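Local coordinates for zona occludens toxin N-terminal domain-containing protein (Neisseria meningitidis MC58, PDB 2R2A) that is of uncharacterised function but belongs to the zonular occludens toxin family, whose P-loop NTPase-like N-terminal domain probably binds nucleotide, at residues G88-A102 against G123-D137. Residues are numbered along the deposited sequence; the frame is centred on the assembly and turned at random.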
loop_
_atom_site.group_PDB
_atom_site.type_symbol
_atom_site.label_atom_id
_atom_site.label_comp_id
_atom_site.label_asym_id
_atom_site.label_seq_id
_atom_site.Cartn_x
_atom_site.Cartn_y
_atom_site.Cartn_z
ATOM N N GLY A 88 7.823 -2.385 -13.409
ATOM C CA GLY A 88 7.033 -1.165 -13.456
ATOM C C GLY A 88 5.602 -1.336 -12.957
ATOM O O GLY A 88 4.722 -0.546 -13.296
ATOM N N SER A 89 5.359 -2.353 -12.137
ATOM C CA SER A 89 3.990 -2.619 -11.692
ATOM C C SER A 89 3.701 -1.838 -10.407
ATOM O O SER A 89 4.593 -1.192 -9.853
ATOM C CB SER A 89 3.742 -4.139 -11.538
ATOM O OG SER A 89 4.612 -4.719 -10.588
ATOM N N ILE A 90 2.468 -1.928 -9.946
ATOM C CA ILE A 90 2.024 -1.232 -8.740
ATOM C C ILE A 90 1.517 -2.270 -7.737
ATOM O O ILE A 90 0.707 -3.127 -8.095
ATOM C CB ILE A 90 0.871 -0.233 -9.132
ATOM C CG1 ILE A 90 1.361 0.843 -10.116
ATOM C CG2 ILE A 90 0.243 0.422 -7.838
ATOM C CD1 ILE A 90 0.259 1.778 -10.691
ATOM N N VAL A 91 1.936 -2.187 -6.464
ATOM C CA VAL A 91 1.538 -3.222 -5.520
ATOM C C VAL A 91 0.765 -2.508 -4.416
ATOM O O VAL A 91 1.254 -1.506 -3.927
ATOM C CB VAL A 91 2.788 -3.906 -4.915
ATOM C CG1 VAL A 91 2.396 -4.838 -3.810
ATOM C CG2 VAL A 91 3.620 -4.676 -6.011
ATOM N N ILE A 92 -0.439 -2.971 -4.075
ATOM C CA ILE A 92 -1.239 -2.336 -3.000
ATOM C C ILE A 92 -1.575 -3.440 -1.997
ATOM O O ILE A 92 -2.261 -4.430 -2.355
ATOM C CB ILE A 92 -2.568 -1.715 -3.535
ATOM C CG1 ILE A 92 -2.244 -0.683 -4.642
ATOM C CG2 ILE A 92 -3.435 -1.152 -2.378
ATOM C CD1 ILE A 92 -3.479 -0.274 -5.532
ATOM N N VAL A 93 -1.098 -3.289 -0.761
ATOM C CA VAL A 93 -1.250 -4.378 0.187
ATOM C C VAL A 93 -2.113 -3.832 1.314
ATOM O O VAL A 93 -1.714 -2.918 2.027
ATOM C CB VAL A 93 0.124 -4.899 0.670
ATOM C CG1 VAL A 93 -0.044 -5.905 1.785
ATOM C CG2 VAL A 93 0.900 -5.580 -0.517
ATOM N N ASP A 94 -3.316 -4.355 1.439
ATOM C CA ASP A 94 -4.183 -3.986 2.556
ATOM C C ASP A 94 -3.787 -4.834 3.794
ATOM O O ASP A 94 -3.415 -6.034 3.674
ATOM C CB ASP A 94 -5.648 -4.202 2.160
ATOM C CG ASP A 94 -6.612 -3.645 3.191
ATOM O OD1 ASP A 94 -6.275 -2.617 3.807
ATOM O OD2 ASP A 94 -7.697 -4.223 3.387
ATOM N N GLU A 95 -3.874 -4.226 4.968
ATOM C CA GLU A 95 -3.472 -4.875 6.244
ATOM C C GLU A 95 -2.065 -5.455 6.077
ATOM O O GLU A 95 -1.832 -6.646 6.256
ATOM C CB GLU A 95 -4.499 -5.940 6.700
ATOM C CG GLU A 95 -5.870 -5.331 7.202
ATOM C CD GLU A 95 -5.756 -4.313 8.404
ATOM O OE1 GLU A 95 -5.462 -4.696 9.543
ATOM O OE2 GLU A 95 -5.966 -3.099 8.194
ATOM N N ALA A 96 -1.137 -4.575 5.715
ATOM C CA ALA A 96 0.192 -4.955 5.289
ATOM C C ALA A 96 1.038 -5.629 6.359
ATOM O O ALA A 96 2.098 -6.171 6.023
ATOM C CB ALA A 96 0.941 -3.714 4.756
ATOM N N GLN A 97 0.636 -5.522 7.637
ATOM C CA GLN A 97 1.342 -6.188 8.717
ATOM C C GLN A 97 1.314 -7.705 8.536
ATOM O O GLN A 97 2.102 -8.397 9.135
ATOM C CB GLN A 97 0.789 -5.788 10.117
ATOM C CG GLN A 97 -0.600 -6.279 10.496
ATOM C CD GLN A 97 -1.761 -5.417 9.965
ATOM O OE1 GLN A 97 -1.590 -4.608 9.083
ATOM N NE2 GLN A 97 -2.952 -5.620 10.521
ATOM N N ASP A 98 0.435 -8.196 7.663
ATOM C CA ASP A 98 0.386 -9.626 7.314
ATOM C C ASP A 98 1.572 -10.075 6.457
ATOM O O ASP A 98 1.867 -11.283 6.397
ATOM C CB ASP A 98 -0.925 -9.944 6.577
ATOM C CG ASP A 98 -2.133 -9.804 7.483
ATOM O OD1 ASP A 98 -1.950 -9.720 8.728
ATOM O OD2 ASP A 98 -3.264 -9.756 6.972
ATOM N N VAL A 99 2.231 -9.127 5.797
ATOM C CA VAL A 99 3.346 -9.443 4.882
ATOM C C VAL A 99 4.655 -8.963 5.490
ATOM O O VAL A 99 5.665 -9.694 5.448
ATOM C CB VAL A 99 3.191 -8.729 3.517
ATOM C CG1 VAL A 99 4.302 -9.147 2.565
ATOM C CG2 VAL A 99 1.829 -8.977 2.923
ATOM N N TRP A 100 4.636 -7.748 6.060
ATOM C CA TRP A 100 5.815 -7.044 6.557
ATOM C C TRP A 100 5.578 -6.562 7.993
ATOM O O TRP A 100 5.519 -5.351 8.241
ATOM C CB TRP A 100 6.127 -5.837 5.663
ATOM C CG TRP A 100 6.484 -6.238 4.231
ATOM C CD1 TRP A 100 7.545 -7.000 3.850
ATOM C CD2 TRP A 100 5.771 -5.916 3.038
ATOM N NE1 TRP A 100 7.541 -7.176 2.486
ATOM C CE2 TRP A 100 6.486 -6.487 1.955
ATOM C CE3 TRP A 100 4.630 -5.153 2.768
ATOM C CZ2 TRP A 100 6.055 -6.390 0.642
ATOM C CZ3 TRP A 100 4.223 -5.019 1.451
ATOM C CH2 TRP A 100 4.941 -5.634 0.399
ATOM N N PRO A 101 5.417 -7.507 8.943
ATOM C CA PRO A 101 5.176 -7.121 10.333
ATOM C C PRO A 101 6.440 -6.500 10.950
ATOM O O PRO A 101 7.559 -6.747 10.456
ATOM C CB PRO A 101 4.881 -8.478 11.034
ATOM C CG PRO A 101 5.611 -9.503 10.185
ATOM C CD PRO A 101 5.490 -8.983 8.781
ATOM N N ALA A 102 6.251 -5.735 12.026
ATOM C CA ALA A 102 7.383 -5.343 12.878
ATOM C C ALA A 102 8.191 -6.613 13.305
ATOM O O ALA A 102 7.597 -7.684 13.558
ATOM C CB ALA A 102 6.868 -4.638 14.087
ATOM N N GLY A 123 11.241 -0.515 -10.729
ATOM C CA GLY A 123 10.290 0.574 -10.960
ATOM C C GLY A 123 8.926 0.339 -10.318
ATOM O O GLY A 123 7.908 0.776 -10.857
ATOM N N ILE A 124 8.908 -0.353 -9.174
ATOM C CA ILE A 124 7.657 -0.794 -8.542
ATOM C C ILE A 124 7.122 0.239 -7.538
ATOM O O ILE A 124 7.802 0.550 -6.566
ATOM C CB ILE A 124 7.843 -2.131 -7.762
ATOM C CG1 ILE A 124 8.446 -3.233 -8.661
ATOM C CG2 ILE A 124 6.536 -2.561 -7.093
ATOM C CD1 ILE A 124 7.550 -3.630 -9.800
ATOM N N ASP A 125 5.912 0.751 -7.764
ATOM C CA ASP A 125 5.245 1.590 -6.754
ATOM C C ASP A 125 4.500 0.722 -5.758
ATOM O O ASP A 125 3.844 -0.234 -6.128
ATOM C CB ASP A 125 4.322 2.602 -7.403
ATOM C CG ASP A 125 5.078 3.822 -7.904
ATOM O OD1 ASP A 125 5.312 4.745 -7.089
ATOM O OD2 ASP A 125 5.462 3.847 -9.091
ATOM N N ILE A 126 4.610 1.039 -4.475
ATOM C CA ILE A 126 4.026 0.194 -3.464
ATOM C C ILE A 126 3.154 1.075 -2.568
ATOM O O ILE A 126 3.563 2.172 -2.228
ATOM C CB ILE A 126 5.134 -0.448 -2.570
ATOM C CG1 ILE A 126 6.062 -1.341 -3.414
ATOM C CG2 ILE A 126 4.475 -1.221 -1.383
ATOM C CD1 ILE A 126 7.390 -1.766 -2.704
ATOM N N PHE A 127 1.935 0.628 -2.269
ATOM C CA PHE A 127 1.063 1.295 -1.250
ATOM C C PHE A 127 0.834 0.264 -0.160
ATOM O O PHE A 127 0.421 -0.860 -0.462
ATOM C CB PHE A 127 -0.286 1.666 -1.849
ATOM C CG PHE A 127 -0.198 2.719 -2.906
ATOM C CD1 PHE A 127 -0.400 4.049 -2.579
ATOM C CD2 PHE A 127 0.160 2.378 -4.233
ATOM C CE1 PHE A 127 -0.285 5.070 -3.566
ATOM C CE2 PHE A 127 0.299 3.391 -5.215
ATOM C CZ PHE A 127 0.068 4.709 -4.890
ATOM N N VAL A 128 1.024 0.648 1.110
ATOM C CA VAL A 128 0.707 -0.270 2.199
ATOM C C VAL A 128 -0.310 0.419 3.105
ATOM O O VAL A 128 -0.172 1.592 3.403
ATOM C CB VAL A 128 1.960 -0.676 3.037
ATOM C CG1 VAL A 128 2.751 -1.808 2.293
ATOM C CG2 VAL A 128 2.839 0.525 3.343
ATOM N N LEU A 129 -1.397 -0.282 3.404
ATOM C CA LEU A 129 -2.443 0.237 4.279
ATOM C C LEU A 129 -2.386 -0.583 5.555
ATOM O O LEU A 129 -2.185 -1.840 5.511
ATOM C CB LEU A 129 -3.821 0.042 3.627
ATOM C CG LEU A 129 -4.199 0.963 2.460
ATOM C CD1 LEU A 129 -3.290 0.718 1.303
ATOM C CD2 LEU A 129 -5.674 0.696 2.068
ATOM N N THR A 130 -2.527 0.089 6.705
ATOM C CA THR A 130 -2.556 -0.705 7.914
ATOM C C THR A 130 -3.225 0.200 8.940
ATOM O O THR A 130 -3.461 1.388 8.652
ATOM C CB THR A 130 -1.122 -1.190 8.371
ATOM O OG1 THR A 130 -1.255 -2.029 9.545
ATOM C CG2 THR A 130 -0.230 -0.004 8.743
ATOM N N GLN A 131 -3.502 -0.337 10.121
ATOM C CA GLN A 131 -4.179 0.423 11.130
ATOM C C GLN A 131 -3.231 1.357 11.896
ATOM O O GLN A 131 -3.691 2.384 12.439
ATOM C CB GLN A 131 -4.875 -0.530 12.128
ATOM C CG GLN A 131 -6.021 -1.233 11.419
ATOM C CD GLN A 131 -6.621 -2.332 12.246
ATOM O OE1 GLN A 131 -7.087 -2.069 13.329
ATOM N NE2 GLN A 131 -6.592 -3.584 11.731
ATOM N N GLY A 132 -1.951 1.012 11.975
ATOM C CA GLY A 132 -1.004 1.854 12.721
ATOM C C GLY A 132 0.396 1.568 12.194
ATOM O O GLY A 132 0.730 0.414 11.904
ATOM N N PRO A 133 1.235 2.613 12.090
ATOM C CA PRO A 133 2.532 2.381 11.451
ATOM C C PRO A 133 3.387 1.330 12.208
ATOM O O PRO A 133 4.114 0.587 11.578
ATOM C CB PRO A 133 3.234 3.770 11.522
ATOM C CG PRO A 133 2.235 4.708 11.916
ATOM C CD PRO A 133 1.055 4.010 12.557
ATOM N N LYS A 134 3.277 1.266 13.539
ATOM C CA LYS A 134 4.182 0.389 14.322
ATOM C C LYS A 134 3.862 -1.103 14.213
ATOM O O LYS A 134 4.552 -1.932 14.800
ATOM C CB LYS A 134 4.224 0.830 15.776
ATOM C CG LYS A 134 4.832 2.246 15.925
ATOM C CD LYS A 134 4.744 2.667 17.361
ATOM C CE LYS A 134 5.696 3.828 17.619
ATOM N NZ LYS A 134 5.462 4.489 18.940
ATOM N N LEU A 135 2.848 -1.433 13.411
ATOM C CA LEU A 135 2.541 -2.820 13.070
ATOM C C LEU A 135 3.470 -3.322 11.986
ATOM O O LEU A 135 3.526 -4.534 11.760
ATOM C CB LEU A 135 1.063 -2.962 12.644
ATOM C CG LEU A 135 0.024 -2.776 13.777
ATOM C CD1 LEU A 135 -1.446 -2.723 13.219
ATOM C CD2 LEU A 135 0.159 -3.955 14.775
ATOM N N LEU A 136 4.187 -2.388 11.323
ATOM C CA LEU A 136 5.008 -2.694 10.151
ATOM C C LEU A 136 6.487 -2.724 10.476
ATOM O O LEU A 136 6.918 -2.054 11.373
ATOM C CB LEU A 136 4.790 -1.674 9.021
ATOM C CG LEU A 136 3.340 -1.501 8.578
ATOM C CD1 LEU A 136 3.244 -0.431 7.501
ATOM C CD2 LEU A 136 2.870 -2.845 8.017
ATOM N N ASP A 137 7.224 -3.480 9.674
ATOM C CA ASP A 137 8.679 -3.587 9.734
ATOM C C ASP A 137 9.275 -2.173 9.661
ATOM O O ASP A 137 8.904 -1.390 8.769
ATOM C CB ASP A 137 9.144 -4.434 8.539
ATOM C CG ASP A 137 10.543 -4.984 8.712
ATOM O OD1 ASP A 137 11.401 -4.249 9.243
ATOM O OD2 ASP A 137 10.782 -6.160 8.310
HETATM O O HOH W 1 8.688 -7.907 8.260
#
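Glu95 OE1 is gripped by two amides: Gln131 NE2 arrives at 2.7 Å on the syn side but tilted out of the carboxylate plane, and Gln97 NE2 reaches Glu95 OE1 from the opposite face at 2.8 Å. The Gln97 chain, bent at chi2 (-83°), also presents its OE1 to Thr130 OG1, 2.6 Å away, which donates from above the amide's carbonyl plane. Strands 90-93 and 125-130 run parallel, 7° apart, with ladder bonds such as Val91 N to Asp125 O (2.8 Å); Ala96 N extends the pairing to Leu129 O. On one face Ile90 CG2 meets the Phe127 ring edge at CE2 (4.0 Å), the Ile92 and Phe127 side chains run side by side, and helix 18-28 packs over both. On the other, Val128 CG1 touches Ala96 CB and Trp100 CZ3 (both 3.6 Å), while Trp100 NE1 bonds to Asn112 O. This is the beta-alpha-beta unit through helix 111-114 in a P-loop NTPase-like sheet. The Gln131 bond joins the turns after the two strands and Gln97 braces Glu95 from its own segment, holding the carboxylate in position at what resembles a Walker B strand end, with the Asp94 side chain about 6 Å from a bound sulfate.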